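Local atomic coordinates of oxygen-independent coproporphyrinogen III oxidase (Escherichia coli, PDB entry 1OLT), a protein that catalyses the oxygen-independent oxidative decarboxylation of coproporphyrinogen III to protoporphyrinogen IX in heme biosynthesis, using S-adenosylmethionine and a [4Fe-4S] cluster. Residues Leu156-Arg160 / His197-Phe203; Leu406-Leu410 / Asn435-Cys439; Cys368-Val373 / Ile388-Leu394. Where two conformers were deposited one is given. Residue numbers count along the deposited sequence, not the author numbering.

Contact 1 (Leu156-Arg160 / His197-Phe203)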
# COMPACT_ATOMS: atom_id res chain seq x y z
N LEU A 156 3.55 -20.46 8.52
CA LEU A 156 2.50 -20.33 7.51
C LEU A 156 1.29 -21.21 7.83
O LEU A 156 0.16 -20.74 7.70
CB LEU A 156 3.02 -20.65 6.11
CG LEU A 156 4.17 -19.74 5.63
CD1 LEU A 156 4.52 -20.15 4.21
CD2 LEU A 156 3.95 -18.27 5.77
N ASP A 157 1.51 -22.45 8.27
CA ASP A 157 0.39 -23.30 8.71
C ASP A 157 -0.36 -22.63 9.89
O ASP A 157 -1.56 -22.64 9.94
CB ASP A 157 0.84 -24.68 9.11
CG ASP A 157 1.62 -25.38 7.97
OD1 ASP A 157 2.82 -25.12 7.77
OD2 ASP A 157 1.07 -26.14 7.23
N HIS A 158 0.36 -22.03 10.80
CA HIS A 158 -0.26 -21.37 11.94
C HIS A 158 -1.07 -20.16 11.49
O HIS A 158 -2.18 -19.96 11.97
CB HIS A 158 0.78 -20.90 12.89
CG HIS A 158 0.22 -20.37 14.17
ND1 HIS A 158 -0.31 -21.19 15.14
CD2 HIS A 158 0.11 -19.11 14.65
CE1 HIS A 158 -0.72 -20.47 16.17
NE2 HIS A 158 -0.47 -19.19 15.90
N LEU A 159 -0.54 -19.35 10.57
CA LEU A 159 -1.30 -18.22 10.02
C LEU A 159 -2.60 -18.69 9.36
O LEU A 159 -3.67 -18.10 9.51
CB LEU A 159 -0.47 -17.40 9.01
CG LEU A 159 0.75 -16.75 9.67
CD1 LEU A 159 1.72 -16.28 8.64
CD2 LEU A 159 0.26 -15.59 10.53
N ARG A 160 -2.48 -19.72 8.55
CA ARG A 160 -3.64 -20.32 7.96
C ARG A 160 -4.68 -20.79 9.00
O ARG A 160 -5.90 -20.56 8.85
CB ARG A 160 -3.19 -21.47 7.14
CG ARG A 160 -4.07 -21.72 6.11
CD ARG A 160 -3.89 -20.80 4.84
NE ARG A 160 -4.95 -21.36 3.98
CZ ARG A 160 -6.21 -20.96 4.03
NH1 ARG A 160 -6.58 -19.91 4.80
NH2 ARG A 160 -7.10 -21.55 3.29
N HIS A 197 5.25 -23.52 -0.22
CA HIS A 197 4.50 -24.03 0.90
C HIS A 197 3.20 -23.18 1.12
O HIS A 197 2.12 -23.75 1.41
CB HIS A 197 5.38 -24.05 2.20
CG HIS A 197 4.71 -24.70 3.37
ND1 HIS A 197 4.11 -25.95 3.28
CD2 HIS A 197 4.54 -24.29 4.64
CE1 HIS A 197 3.61 -26.27 4.46
NE2 HIS A 197 3.85 -25.27 5.29
N ALA A 198 3.31 -21.87 0.99
CA ALA A 198 2.15 -20.99 1.12
C ALA A 198 1.10 -21.42 0.11
O ALA A 198 -0.03 -21.61 0.46
CB ALA A 198 2.53 -19.55 0.90
N ARG A 199 1.51 -21.65 -1.13
CA ARG A 199 0.61 -22.09 -2.19
C ARG A 199 -0.00 -23.47 -1.88
O ARG A 199 -1.24 -23.68 -2.05
CB ARG A 199 1.39 -22.13 -3.53
CG ARG A 199 0.55 -22.49 -4.70
CD ARG A 199 1.30 -22.77 -6.09
NE ARG A 199 2.60 -22.11 -6.27
CZ ARG A 199 2.77 -20.92 -6.87
NH1 ARG A 199 1.73 -20.19 -7.32
NH2 ARG A 199 3.99 -20.45 -7.00
N GLU A 200 0.83 -24.39 -1.44
CA GLU A 200 0.39 -25.73 -1.13
C GLU A 200 -0.66 -25.78 -0.02
O GLU A 200 -1.54 -26.61 -0.08
CB GLU A 200 1.59 -26.65 -0.85
CG GLU A 200 2.32 -27.02 -2.14
CD GLU A 200 3.32 -28.12 -1.95
OE1 GLU A 200 4.06 -28.06 -0.96
OE2 GLU A 200 3.35 -29.06 -2.81
N ILE A 201 -0.60 -24.89 0.96
CA ILE A 201 -1.58 -24.89 2.05
C ILE A 201 -2.76 -23.92 1.81
O ILE A 201 -3.56 -23.72 2.69
CB ILE A 201 -0.94 -24.66 3.44
CG1 ILE A 201 -0.39 -23.28 3.56
CG2 ILE A 201 0.16 -25.73 3.69
CD1 ILE A 201 0.25 -23.10 4.89
N GLY A 202 -2.88 -23.37 0.61
CA GLY A 202 -4.10 -22.68 0.23
C GLY A 202 -4.04 -21.14 0.26
O GLY A 202 -5.06 -20.51 0.03
N PHE A 203 -2.89 -20.53 0.52
CA PHE A 203 -2.81 -19.08 0.31
C PHE A 203 -2.98 -18.76 -1.20
O PHE A 203 -2.46 -19.50 -2.03
CB PHE A 203 -1.50 -18.51 0.76
CG PHE A 203 -1.40 -18.32 2.23
CD1 PHE A 203 -1.86 -17.16 2.82
CD2 PHE A 203 -0.82 -19.31 3.02
CE1 PHE A 203 -1.76 -16.97 4.22
CE2 PHE A 203 -0.67 -19.15 4.40
CZ PHE A 203 -1.16 -17.99 5.04

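Contact 2 (Leu406-Leu410 / Asn435-Cys439)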
# COMPACT_ATOMS: atom_id res chain seq x y z
N LEU A 406 -4.63 23.11 -16.89
CA LEU A 406 -3.38 22.43 -16.51
C LEU A 406 -3.26 21.13 -17.29
O LEU A 406 -2.15 20.70 -17.63
CB LEU A 406 -3.35 22.12 -15.00
CG LEU A 406 -3.33 23.30 -14.01
CD1 LEU A 406 -3.28 22.77 -12.52
CD2 LEU A 406 -2.15 24.26 -14.31
N LEU A 407 -4.41 20.51 -17.57
CA LEU A 407 -4.47 19.26 -18.31
C LEU A 407 -4.17 19.39 -19.80
O LEU A 407 -3.64 18.47 -20.41
CB LEU A 407 -5.86 18.61 -18.14
CG LEU A 407 -6.03 17.12 -18.52
CD1 LEU A 407 -5.11 16.22 -17.71
CD2 LEU A 407 -7.47 16.63 -18.33
N ALA A 408 -4.52 20.53 -20.40
CA ALA A 408 -4.44 20.71 -21.86
C ALA A 408 -3.07 20.35 -22.45
O ALA A 408 -2.99 19.53 -23.36
CB ALA A 408 -4.83 22.16 -22.25
N PRO A 409 -1.99 20.92 -21.93
CA PRO A 409 -0.65 20.58 -22.45
C PRO A 409 -0.37 19.06 -22.43
O PRO A 409 0.19 18.53 -23.38
CB PRO A 409 0.32 21.37 -21.54
CG PRO A 409 -0.51 21.93 -20.40
CD PRO A 409 -1.93 21.90 -20.83
N LEU A 410 -0.77 18.41 -21.34
CA LEU A 410 -0.65 16.95 -21.22
C LEU A 410 -1.46 16.21 -22.31
O LEU A 410 -0.97 15.27 -22.93
CB LEU A 410 -1.06 16.50 -19.79
CG LEU A 410 0.03 16.59 -18.70
CD1 LEU A 410 0.28 18.03 -18.25
CD2 LEU A 410 -0.31 15.72 -17.48
N ASN A 435 1.38 12.50 -12.92
CA ASN A 435 1.35 13.78 -13.64
C ASN A 435 -0.08 14.21 -13.91
O ASN A 435 -0.44 15.35 -13.63
CB ASN A 435 2.10 13.71 -14.98
CG ASN A 435 3.53 13.16 -14.84
OD1 ASN A 435 3.75 11.94 -14.89
ND2 ASN A 435 4.51 14.05 -14.69
N ILE A 436 -0.90 13.29 -14.43
CA ILE A 436 -2.30 13.60 -14.76
C ILE A 436 -3.10 13.97 -13.50
O ILE A 436 -3.85 14.96 -13.49
CB ILE A 436 -2.95 12.40 -15.50
CG1 ILE A 436 -2.33 12.21 -16.89
CG2 ILE A 436 -4.47 12.55 -15.61
CD1 ILE A 436 -2.48 10.79 -17.45
N CYS A 437 -2.95 13.17 -12.45
CA CYS A 437 -3.68 13.39 -11.20
C CYS A 437 -3.32 14.73 -10.57
O CYS A 437 -4.18 15.39 -9.97
CB CYS A 437 -3.42 12.25 -10.19
SG CYS A 437 -4.15 10.70 -10.74
N MET A 438 -2.06 15.13 -10.73
CA MET A 438 -1.55 16.39 -10.19
C MET A 438 -2.30 17.62 -10.71
O MET A 438 -2.31 18.67 -10.04
CB MET A 438 -0.05 16.52 -10.50
CG MET A 438 0.78 17.30 -9.48
SD MET A 438 2.63 17.02 -9.56
CE MET A 438 2.87 16.29 -11.25
N CYS A 439 -2.91 17.52 -11.89
CA CYS A 439 -3.71 18.65 -12.43
C CYS A 439 -4.93 18.99 -11.59
O CYS A 439 -5.48 20.13 -11.68
CB CYS A 439 -4.15 18.38 -13.86
SG CYS A 439 -2.74 18.18 -14.94

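Contact 3 (Cys368-Val373 / Ile388-Leu394). Unlike the reference sequence in segment 388-394: Gln390 (reference Lys).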
# COMPACT_ATOMS: atom_id res chain seq x y z
N CYS A 368 -13.46 15.92 -1.11
CA CYS A 368 -14.09 14.60 -1.36
C CYS A 368 -14.28 14.34 -2.84
O CYS A 368 -14.06 13.23 -3.31
CB CYS A 368 -15.43 14.48 -0.64
SG CYS A 368 -15.28 14.24 1.16
N ILE A 369 -14.74 15.35 -3.56
CA ILE A 369 -14.90 15.22 -4.98
C ILE A 369 -13.53 14.73 -5.52
O ILE A 369 -13.39 13.66 -6.09
CB ILE A 369 -15.33 16.60 -5.57
CG1 ILE A 369 -16.80 16.92 -5.17
CG2 ILE A 369 -15.15 16.63 -7.05
CD1 ILE A 369 -17.12 18.45 -4.90
N ARG A 370 -12.52 15.57 -5.30
CA ARG A 370 -11.25 15.47 -5.97
C ARG A 370 -10.60 14.15 -5.61
O ARG A 370 -9.93 13.55 -6.44
CB ARG A 370 -10.36 16.65 -5.57
CG ARG A 370 -10.80 18.01 -6.16
CD ARG A 370 -9.97 19.14 -5.65
NE ARG A 370 -10.42 20.41 -6.22
CZ ARG A 370 -10.16 20.83 -7.44
NH1 ARG A 370 -9.42 20.13 -8.28
NH2 ARG A 370 -10.66 21.99 -7.84
N ARG A 371 -10.82 13.69 -4.38
CA ARG A 371 -10.42 12.34 -4.00
C ARG A 371 -11.04 11.34 -4.96
O ARG A 371 -10.35 10.42 -5.44
CB ARG A 371 -10.86 12.00 -2.56
CG ARG A 371 -10.52 10.60 -2.10
CD ARG A 371 -11.38 10.08 -0.95
NE ARG A 371 -12.76 10.27 -1.33
CZ ARG A 371 -13.78 10.50 -0.53
NH1 ARG A 371 -13.64 10.52 0.80
NH2 ARG A 371 -14.99 10.70 -1.06
N ASP A 372 -12.32 11.49 -5.22
CA ASP A 372 -13.01 10.54 -6.10
C ASP A 372 -12.54 10.66 -7.58
O ASP A 372 -12.46 9.65 -8.26
CB ASP A 372 -14.54 10.71 -6.04
CG ASP A 372 -15.12 10.37 -4.67
OD1 ASP A 372 -14.40 9.75 -3.87
OD2 ASP A 372 -16.28 10.68 -4.32
N VAL A 373 -12.21 11.86 -8.04
CA VAL A 373 -11.63 12.05 -9.37
C VAL A 373 -10.30 11.30 -9.47
O VAL A 373 -10.05 10.51 -10.40
CB VAL A 373 -11.43 13.54 -9.66
CG1 VAL A 373 -10.58 13.77 -10.90
CG2 VAL A 373 -12.80 14.23 -9.83
N ILE A 388 -19.85 11.96 -11.60
CA ILE A 388 -19.38 12.99 -10.66
C ILE A 388 -20.35 14.19 -10.64
O ILE A 388 -20.74 14.68 -9.58
CB ILE A 388 -17.90 13.35 -10.96
CG1 ILE A 388 -17.03 12.20 -10.46
CG2 ILE A 388 -17.50 14.65 -10.27
CD1 ILE A 388 -15.60 12.36 -10.67
N GLU A 389 -20.80 14.61 -11.82
CA GLU A 389 -21.83 15.66 -11.95
C GLU A 389 -23.17 15.38 -11.23
O GLU A 389 -23.81 16.32 -10.72
CB GLU A 389 -22.10 15.92 -13.43
CG GLU A 389 -20.90 16.50 -14.15
CD GLU A 389 -21.23 16.94 -15.56
OE1 GLU A 389 -21.93 16.18 -16.26
OE2 GLU A 389 -20.79 18.04 -15.95
N GLN A 390 -23.58 14.11 -11.19
CA GLN A 390 -24.83 13.71 -10.52
C GLN A 390 -24.62 13.72 -9.02
O GLN A 390 -25.25 14.50 -8.29
CB GLN A 390 -25.30 12.31 -10.95
CG GLN A 390 -26.35 11.66 -9.99
CD GLN A 390 -27.26 10.66 -10.67
OE1 GLN A 390 -26.82 9.93 -11.55
NE2 GLN A 390 -28.53 10.64 -10.27
N GLN A 391 -23.72 12.84 -8.55
CA GLN A 391 -23.45 12.70 -7.12
C GLN A 391 -23.23 14.03 -6.39
O GLN A 391 -23.72 14.21 -5.27
CB GLN A 391 -22.23 11.80 -6.87
CG GLN A 391 -22.21 11.12 -5.47
CD GLN A 391 -20.85 10.48 -5.15
OE1 GLN A 391 -20.34 10.61 -4.02
NE2 GLN A 391 -20.25 9.81 -6.14
N TRP A 392 -22.49 14.95 -7.02
CA TRP A 392 -22.06 16.21 -6.40
C TRP A 392 -22.75 17.49 -6.94
O TRP A 392 -22.36 18.59 -6.56
CB TRP A 392 -20.55 16.35 -6.54
CG TRP A 392 -19.78 15.30 -5.80
CD1 TRP A 392 -19.06 14.28 -6.36
CD2 TRP A 392 -19.64 15.17 -4.38
NE1 TRP A 392 -18.48 13.53 -5.37
CE2 TRP A 392 -18.82 14.05 -4.14
CE3 TRP A 392 -20.12 15.89 -3.27
CZ2 TRP A 392 -18.47 13.62 -2.84
CZ3 TRP A 392 -19.78 15.47 -1.98
CH2 TRP A 392 -18.96 14.34 -1.78
N ASP A 393 -23.74 17.33 -7.81
CA ASP A 393 -24.54 18.46 -8.35
C ASP A 393 -23.63 19.59 -8.89
O ASP A 393 -23.72 20.77 -8.49
CB ASP A 393 -25.55 18.99 -7.30
CG ASP A 393 -26.68 19.84 -7.92
OD1 ASP A 393 -26.43 20.99 -8.33
OD2 ASP A 393 -27.86 19.43 -8.03
N LEU A 394 -22.73 19.21 -9.80
CA LEU A 394 -21.87 20.20 -10.45
C LEU A 394 -21.79 19.98 -11.96
O LEU A 394 -22.20 18.93 -12.46
CB LEU A 394 -20.47 20.20 -9.77
CG LEU A 394 -19.25 19.28 -10.09
CD1 LEU A 394 -18.76 18.68 -8.82
CD2 LEU A 394 -19.43 18.17 -11.13

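Contact 1 (Leu156-Arg160 / His197-Phe203)
This is a helix-to-helix contact on the outer layer of the radical SAM core, a TIM-barrel-like fold in which helices flank parallel strands. Helix 154-161 packs against the C-terminal end of helix 188-200 and the turn that follows it, and strand 166-172 lies beneath both, where Leu167 touches Leu156 and Ala198. The backbones come close enough for direct packing, with CA of Leu156 6.4 Å from CA of Ala198. Leu156 occupies the seam: its CD1 lies 3.9 Å from CB of Ala198, and its CB is 3.9 Å from CD1 of Ile201 and 4.3 Å from CE2 of Phe203. Helix 188-200 closes in a Schellman motif. Phe203 N bonds to Ala198 O (3.1 Å), Gly202 N bonds to Arg199 O (3.1 Å), and Gly202 takes a positive phi of 103°, at which a CB would jam against the preceding carbonyl oxygen. Arg160 uses this turn twice. Its CD sits over one face of the Phe203 ring in a CH-pi contact, 3.9 Å from the centroid and 22° off the normal, while its NE donates to Ile201 O (3.0 Å, 152°). NH1 of Arg160 hydrogen-bonds to Phe164 O, in the loop after its own helix. Toward the other end of the interface, a His-carboxylate hydrogen bond joins the two helices: His197 NE2 donates to Asp157 OD1 at 2.7 Å and a nearly linear 170°.

Contact 2 (Leu406-Leu410 / Asn435-Cys439)
Cys439 turns its side chain into the row formed by Leu406, Leu407 and Leu410, and its SG is met by all three: 4.0 Å from CB of Leu406, 4.1 Å from CD1 of Leu407 and 4.3 Å from CD2 of Leu410. It is the residue most covered by the opposing segment, losing 85 Å² of surface, and the backbones are closest here, with CA of Leu406 5.6 Å from CA of Cys439. Leu406 also lays its CD1 3.5 Å from the backbone O of Cys439. From this end the interface runs back along 435-439. Leu410 CD2 reaches 4.1 Å from CG1 of Ile436 and 4.0 Å from CB of Asn435, and Leu407 CD1 lies 4.3 Å from CG2 of Ile436. No hydrogen bond crosses between the segments, so the 270 Å² they bury together is held by van der Waals contact. Leu406, Leu407 and Leu410 follow i, i+1, i+4 spacing, which places them on one side of helix 401-412; the kink at Pro409, whose nitrogen has no bond to the preceding turn, falls among residues that do not touch 435-439. Strand 422-425 adds Ile423 against Leu407 and Val425 against Ile436, while Leu377 of helix 365-380 also meets Ile436. Such an apolar helix-helix interface in a small, mostly helical domain is consistent with a winged-helix-like fold of the helix-turn-helix type.

Contact 3 (Cys368-Val373 / Ile388-Leu394)
In the HemN C-terminal domain, helix 365-380 packs against the end of helix 385-391, which closes in a Schellman motif: Leu394 N bonds to Glu389 O (3.2 Å), Asp393 N bonds to Gln390 O (3.2 Å), and Asp393 has a positive phi of 50°. Along 368-373, Cys368 comes first, its CB 3.7 Å from CH2 of Trp392. Ile369 then sets CG1 over one face of the indole, 3.4 Å from the centroid of the five-membered ring and 10° off its normal, a clear CH-pi contact; its CD1 also reaches CD1 of Leu394 at 4.3 Å. Arg370 points away and forms salt bridges with Asp366 and Asp403. Next, Arg371 forms a salt bridge within 368-373, NH2 to OD1 of its neighbour Asp372 at 3.0 Å. The other carboxylate oxygen of Asp372, OD2, lies at the indole edge, 3.8 Å from Trp392 NE1, a nitrogen buried without a hydrogen-bond partner. Val373 finishes the run with CG2 3.5 Å from CD1 of Ile388.

Overall arrangement
Contacts 2 and 3 lie on the same side of the molecule, their centres about 18 Å apart, and share helix 365-380: it supplies 368-373 of contact 3 and packs behind Ile436 and Cys437 in contact 2. Contact 1, in the radical SAM core, lies across the chain's centre, about 44 Å and 42 Å from the centres of contacts 2 and 3. Burial and chemistry differ together. Contact 2 is mostly buried and apolar; contacts 1 and 3 are partly buried. Both of these pack a helix against a Schellman-terminated one through an aromatic CH-pi contact, but hydrogen bonds cross between the segments in contact 1 alone.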